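Local atomic coordinates of acyl carrier protein (Thermotoga maritima MSB8, PDB entry 6LVU), a protein that probably carries the growing fatty acyl chain between the enzymes of fatty acid biosynthesis, held on a phosphopantetheine arm. Residues 24-29 with 34-39; 9-14 with 71-76. All coordinates share one frame; numbering follows the deposited sequence.

Interaction 1 (24-29 with 34-39); sequences SQVTEE and DDLGAD
Gln25 and Leu36 bring the two segments of the long connection between helices 4-19 and 42-54 nearest to each other, with 7.3 Å between Gln25 CA and Leu36 CA, and no hydrogen bond joins the two backbones. The contact depends chiefly on Leu36. Its CG lies beside the backbone N and anti to the carbonyl carbon (chi1 -62°); the extended second torsion sets CD1 anti to CA and turns CD2 off to the side, onto Gln25. CD2 meets the peptide of Gln25, 3.4 Å from Gln25 O; it approaches the oxygen from the side of the carbonyl, with an angle of about 106° at Gln25 O. The same methyl is 3.9 Å from Gln25 CB. Val26 crosses Leu36 at about a right angle: Val26 CG2 sits 4.2 Å from Leu36 CD2 and equally far from Leu36 CD1, so one valine methyl faces both tips of the fork. This is the connection of the acyl carrier protein fold that leads to the Asp-Ser-Leu motif, where Ser40 is the predicted phosphopantetheine attachment residue. Asp39, the first residue of that motif, caps Leu41 N with OD1 ahead of helix 42-54. On the core side of the connection, Val26 and Leu36 both touch Ile15 of helix 4-19 and Val69 of helix 69-79. The polar ends at the exposed margin bond locally: Gln25 OE1 accepts from Asp22 N, and Asp35 OD2 from Lys31 N.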
loop_
_atom_site.group_PDB
_atom_site.type_symbol
_atom_site.label_atom_id
_atom_site.label_comp_id
_atom_site.label_asym_id
_atom_site.label_seq_id
_atom_site.Cartn_x
_atom_site.Cartn_y
_atom_site.Cartn_z
ATOM N N SER A 24 12.627 0.407 -6.925
ATOM C CA SER A 24 12.518 1.076 -8.211
ATOM C C SER A 24 11.233 0.702 -8.951
ATOM O O SER A 24 10.804 1.448 -9.837
ATOM C CB SER A 24 13.748 0.752 -9.048
ATOM O OG SER A 24 13.973 -0.642 -9.062
ATOM N N GLN A 25 10.612 -0.432 -8.617
ATOM C CA GLN A 25 9.360 -0.862 -9.236
ATOM C C GLN A 25 8.114 -0.299 -8.551
ATOM O O GLN A 25 7.008 -0.442 -9.091
ATOM C CB GLN A 25 9.258 -2.405 -9.248
ATOM C CG GLN A 25 10.553 -3.135 -9.623
ATOM C CD GLN A 25 10.476 -4.647 -9.390
ATOM O OE1 GLN A 25 11.307 -5.228 -8.684
ATOM N NE2 GLN A 25 9.464 -5.291 -9.992
ATOM N N VAL A 26 8.240 0.294 -7.368
ATOM C CA VAL A 26 7.080 0.715 -6.591
ATOM C C VAL A 26 6.842 2.192 -6.887
ATOM O O VAL A 26 7.488 3.071 -6.319
ATOM C CB VAL A 26 7.266 0.445 -5.099
ATOM C CG1 VAL A 26 6.020 0.874 -4.313
ATOM C CG2 VAL A 26 7.573 -1.025 -4.882
ATOM N N THR A 27 5.899 2.467 -7.777
ATOM C CA THR A 27 5.512 3.818 -8.140
ATOM C C THR A 27 4.050 4.028 -7.781
ATOM O O THR A 27 3.321 3.077 -7.474
ATOM C CB THR A 27 5.721 4.064 -9.632
ATOM O OG1 THR A 27 4.848 3.201 -10.365
ATOM C CG2 THR A 27 7.175 3.768 -10.026
ATOM N N GLU A 28 3.623 5.295 -7.817
ATOM C CA GLU A 28 2.220 5.606 -7.557
ATOM C C GLU A 28 1.273 4.833 -8.470
ATOM O O GLU A 28 0.173 4.468 -8.046
ATOM C CB GLU A 28 1.957 7.104 -7.729
ATOM C CG GLU A 28 2.586 8.019 -6.681
ATOM C CD GLU A 28 1.590 8.473 -5.629
ATOM O OE1 GLU A 28 0.371 8.429 -5.923
ATOM O OE2 GLU A 28 2.033 8.930 -4.539
ATOM N N GLU A 29 1.685 4.555 -9.708
ATOM C CA GLU A 29 0.821 3.944 -10.719
ATOM C C GLU A 29 0.856 2.425 -10.718
ATOM O O GLU A 29 0.098 1.814 -11.476
ATOM C CB GLU A 29 1.197 4.416 -12.132
ATOM C CG GLU A 29 0.823 5.853 -12.482
ATOM C CD GLU A 29 1.600 6.878 -11.690
ATOM O OE1 GLU A 29 2.843 6.722 -11.545
ATOM O OE2 GLU A 29 0.956 7.841 -11.213
ATOM N N ASP A 34 -1.012 -6.790 -10.710
ATOM C CA ASP A 34 -0.574 -6.925 -12.093
ATOM C C ASP A 34 0.899 -6.579 -12.263
ATOM O O ASP A 34 1.607 -7.237 -13.031
ATOM C CB ASP A 34 -1.435 -6.044 -12.989
ATOM C CG ASP A 34 -2.529 -6.823 -13.693
ATOM O OD1 ASP A 34 -2.960 -6.390 -14.790
ATOM O OD2 ASP A 34 -2.955 -7.869 -13.147
ATOM N N ASP A 35 1.380 -5.545 -11.571
ATOM C CA ASP A 35 2.738 -5.061 -11.770
ATOM C C ASP A 35 3.712 -5.621 -10.748
ATOM O O ASP A 35 4.788 -6.088 -11.118
ATOM C CB ASP A 35 2.766 -3.525 -11.739
ATOM C CG ASP A 35 1.972 -2.908 -12.886
ATOM O OD1 ASP A 35 2.021 -3.469 -14.005
ATOM O OD2 ASP A 35 1.320 -1.852 -12.685
ATOM N N LEU A 36 3.347 -5.609 -9.470
ATOM C CA LEU A 36 4.257 -5.964 -8.392
ATOM C C LEU A 36 4.143 -7.424 -7.961
ATOM O O LEU A 36 4.811 -7.824 -7.007
ATOM C CB LEU A 36 4.030 -5.039 -7.189
ATOM C CG LEU A 36 4.279 -3.551 -7.393
ATOM C CD1 LEU A 36 3.985 -2.810 -6.098
ATOM C CD2 LEU A 36 5.715 -3.311 -7.820
ATOM N N GLY A 37 3.304 -8.220 -8.610
ATOM C CA GLY A 37 3.322 -9.651 -8.359
ATOM C C GLY A 37 2.642 -10.111 -7.090
ATOM O O GLY A 37 2.825 -11.269 -6.693
ATOM N N ALA A 38 1.884 -9.248 -6.425
ATOM C CA ALA A 38 1.176 -9.706 -5.247
ATOM C C ALA A 38 -0.005 -10.590 -5.658
ATOM O O ALA A 38 -0.364 -10.684 -6.832
ATOM C CB ALA A 38 0.692 -8.517 -4.424
ATOM N N ASP A 39 -0.637 -11.217 -4.668
ATOM C CA ASP A 39 -1.841 -12.005 -4.888
ATOM C C ASP A 39 -2.984 -11.344 -4.124
ATOM O O ASP A 39 -2.785 -10.383 -3.372
ATOM C CB ASP A 39 -1.661 -13.474 -4.454
ATOM C CG ASP A 39 -1.106 -13.611 -3.046
ATOM O OD1 ASP A 39 -1.770 -13.132 -2.098
ATOM O OD2 ASP A 39 -0.030 -14.231 -2.870
#

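Interaction 2 (9-14 with 71-76); sequences SKVKSI and DIVSYI
Val11 on helix 4-19 points into a patch formed by Ile72, Val73 and Ile76 of helix 69-79. The two short helical segments approach to 10.2 Å between axes, at 133° between their N-to-C directions, and Val11 CA comes within 7.0 Å of Val73 CA. Starting at the branch point, Val11 CB looks onto a methyl of Val73, 4.3 Å from Val73 CG2. Beyond CB the side chain divides. CG1, anti to the backbone N (chi1 159°), lies 4.1 Å from Ile72 CG2. CG2, beside the backbone N, is the busier tip: Ile76 CD1 lies 3.6 Å from Val11 CG2, and Ile72 CG2 is 3.9 Å from that same methyl. Ile72 thus presents its short branch to both Val11 methyls, whereas Ile76 reaches over with the far end of its long branch and runs past Val11 in the opposite sense. Ile72, Val73 and Ile76 share one face of their helix, the one turned to helix 4-19 in the helical bundle of the carrier domain. Phe54 of helix 42-54 and Ile7 of helix 4-19 also touch Ile76, while Phe8 also lies against Val73. All four contact residues are buried, and methyl and methine groups alone meet across the interface; attraction here therefore comes from dispersion and exclusion of water, with no hydrogen bond to fix the direction of approach.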
loop_
_atom_site.group_PDB
_atom_site.type_symbol
_atom_site.label_atom_id
_atom_site.label_comp_id
_atom_site.label_asym_id
_atom_site.label_seq_id
_atom_site.Cartn_x
_atom_site.Cartn_y
_atom_site.Cartn_z
ATOM N N SER A 9 6.804 7.235 0.795
ATOM C CA SER A 9 8.108 6.629 1.070
ATOM C C SER A 9 7.978 5.423 1.989
ATOM O O SER A 9 8.606 4.383 1.760
ATOM C CB SER A 9 9.055 7.653 1.683
ATOM O OG SER A 9 10.265 7.007 2.047
ATOM N N LYS A 10 7.198 5.557 3.065
ATOM C CA LYS A 10 7.024 4.448 4.006
ATOM C C LYS A 10 6.197 3.322 3.400
ATOM O O LYS A 10 6.441 2.138 3.683
ATOM C CB LYS A 10 6.382 4.951 5.297
ATOM C CG LYS A 10 7.274 5.919 6.121
ATOM C CD LYS A 10 6.495 6.374 7.374
ATOM C CE LYS A 10 7.384 6.891 8.482
ATOM N NZ LYS A 10 7.470 8.371 8.477
ATOM N N VAL A 11 5.178 3.667 2.610
ATOM C CA VAL A 11 4.407 2.628 1.935
ATOM C C VAL A 11 5.315 1.842 1.010
ATOM O O VAL A 11 5.209 0.616 0.891
ATOM C CB VAL A 11 3.222 3.252 1.172
ATOM C CG1 VAL A 11 2.754 2.299 0.082
ATOM C CG2 VAL A 11 2.067 3.598 2.143
ATOM N N LYS A 12 6.248 2.537 0.367
ATOM C CA LYS A 12 7.085 1.899 -0.633
ATOM C C LYS A 12 8.083 0.952 0.019
ATOM O O LYS A 12 8.309 -0.157 -0.477
ATOM C CB LYS A 12 7.786 2.982 -1.456
ATOM C CG LYS A 12 8.982 2.510 -2.249
ATOM C CD LYS A 12 9.522 3.642 -3.112
ATOM C CE LYS A 12 10.106 4.746 -2.242
ATOM N NZ LYS A 12 10.543 5.930 -3.030
ATOM N N SER A 13 8.633 1.343 1.172
ATOM C CA SER A 13 9.563 0.478 1.880
ATOM C C SER A 13 8.863 -0.782 2.372
ATOM O O SER A 13 9.372 -1.897 2.207
ATOM C CB SER A 13 10.183 1.249 3.050
ATOM O OG SER A 13 11.055 2.265 2.562
ATOM N N ILE A 14 7.693 -0.624 2.986
ATOM C CA ILE A 14 6.966 -1.783 3.487
ATOM C C ILE A 14 6.641 -2.737 2.345
ATOM O O ILE A 14 6.805 -3.952 2.478
ATOM C CB ILE A 14 5.698 -1.331 4.233
ATOM C CG1 ILE A 14 6.083 -0.573 5.512
ATOM C CG2 ILE A 14 4.807 -2.497 4.538
ATOM C CD1 ILE A 14 4.917 0.180 6.148
ATOM N N ASP A 71 -3.359 4.321 -4.584
ATOM C CA ASP A 71 -4.619 4.154 -3.859
ATOM C C ASP A 71 -4.375 4.025 -2.367
ATOM O O ASP A 71 -5.105 4.608 -1.553
ATOM C CB ASP A 71 -5.355 2.910 -4.355
ATOM C CG ASP A 71 -6.051 3.128 -5.672
ATOM O OD1 ASP A 71 -6.264 4.301 -6.034
ATOM O OD2 ASP A 71 -6.392 2.120 -6.341
ATOM N N ILE A 72 -3.385 3.208 -1.986
ATOM C CA ILE A 72 -3.020 3.031 -0.583
ATOM C C ILE A 72 -2.598 4.358 0.027
ATOM O O ILE A 72 -3.075 4.757 1.090
ATOM C CB ILE A 72 -1.899 1.986 -0.441
ATOM C CG1 ILE A 72 -2.414 0.598 -0.753
ATOM C CG2 ILE A 72 -1.269 2.046 0.942
ATOM C CD1 ILE A 72 -1.350 -0.297 -1.316
ATOM N N VAL A 73 -1.677 5.053 -0.647
ATOM C CA VAL A 73 -1.213 6.336 -0.124
ATOM C C VAL A 73 -2.389 7.278 0.073
ATOM O O VAL A 73 -2.566 7.860 1.159
ATOM C CB VAL A 73 -0.158 6.944 -1.064
ATOM C CG1 VAL A 73 0.344 8.242 -0.491
ATOM C CG2 VAL A 73 0.975 5.979 -1.285
ATOM N N SER A 74 -3.258 7.405 -0.943
ATOM C CA SER A 74 -4.371 8.344 -0.834
ATOM C C SER A 74 -5.332 7.939 0.272
ATOM O O SER A 74 -5.842 8.791 1.003
ATOM C CB SER A 74 -5.119 8.469 -2.158
ATOM O OG SER A 74 -4.391 9.302 -3.048
ATOM N N TYR A 75 -5.588 6.643 0.421
ATOM C CA TYR A 75 -6.441 6.229 1.520
ATOM C C TYR A 75 -5.807 6.585 2.862
ATOM O O TYR A 75 -6.484 7.102 3.757
ATOM C CB TYR A 75 -6.747 4.738 1.410
ATOM C CG TYR A 75 -7.902 4.301 2.268
ATOM C CD1 TYR A 75 -9.178 4.165 1.734
ATOM C CD2 TYR A 75 -7.726 4.031 3.624
ATOM C CE1 TYR A 75 -10.248 3.768 2.528
ATOM C CE2 TYR A 75 -8.792 3.635 4.424
ATOM C CZ TYR A 75 -10.045 3.503 3.872
ATOM O OH TYR A 75 -11.094 3.105 4.680
ATOM N N ILE A 76 -4.496 6.358 3.009
ATOM C CA ILE A 76 -3.817 6.741 4.244
ATOM C C ILE A 76 -3.860 8.249 4.434
ATOM O O ILE A 76 -4.139 8.741 5.539
ATOM C CB ILE A 76 -2.367 6.219 4.254
ATOM C CG1 ILE A 76 -2.353 4.695 4.239
ATOM C CG2 ILE A 76 -1.673 6.661 5.501
ATOM C CD1 ILE A 76 -0.995 4.115 3.992
#

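In the fold
The centres of interactions 1 and 2 are 12 Å apart, and the two touch directly: Val26 O packs 3.8 Å from Lys12 CD. Interaction 2 closes helix 4-19 against helix 69-79, its centre about 5 Å from the centre of the folded chain, against about 10 Å from centre to centre for interaction 1. Segments 24-29 and 34-39 both lie in the chain between 9-14 and 71-76, so helices 4-19 and 69-79 bracket interaction 1 in sequence. Neither contact includes Ser40 or the zinc ligands Asp45 and Asp49. Each lies some distance from a bound zinc ion, about 9 Å from the Val26 side chain and about 10 Å from that of Val11.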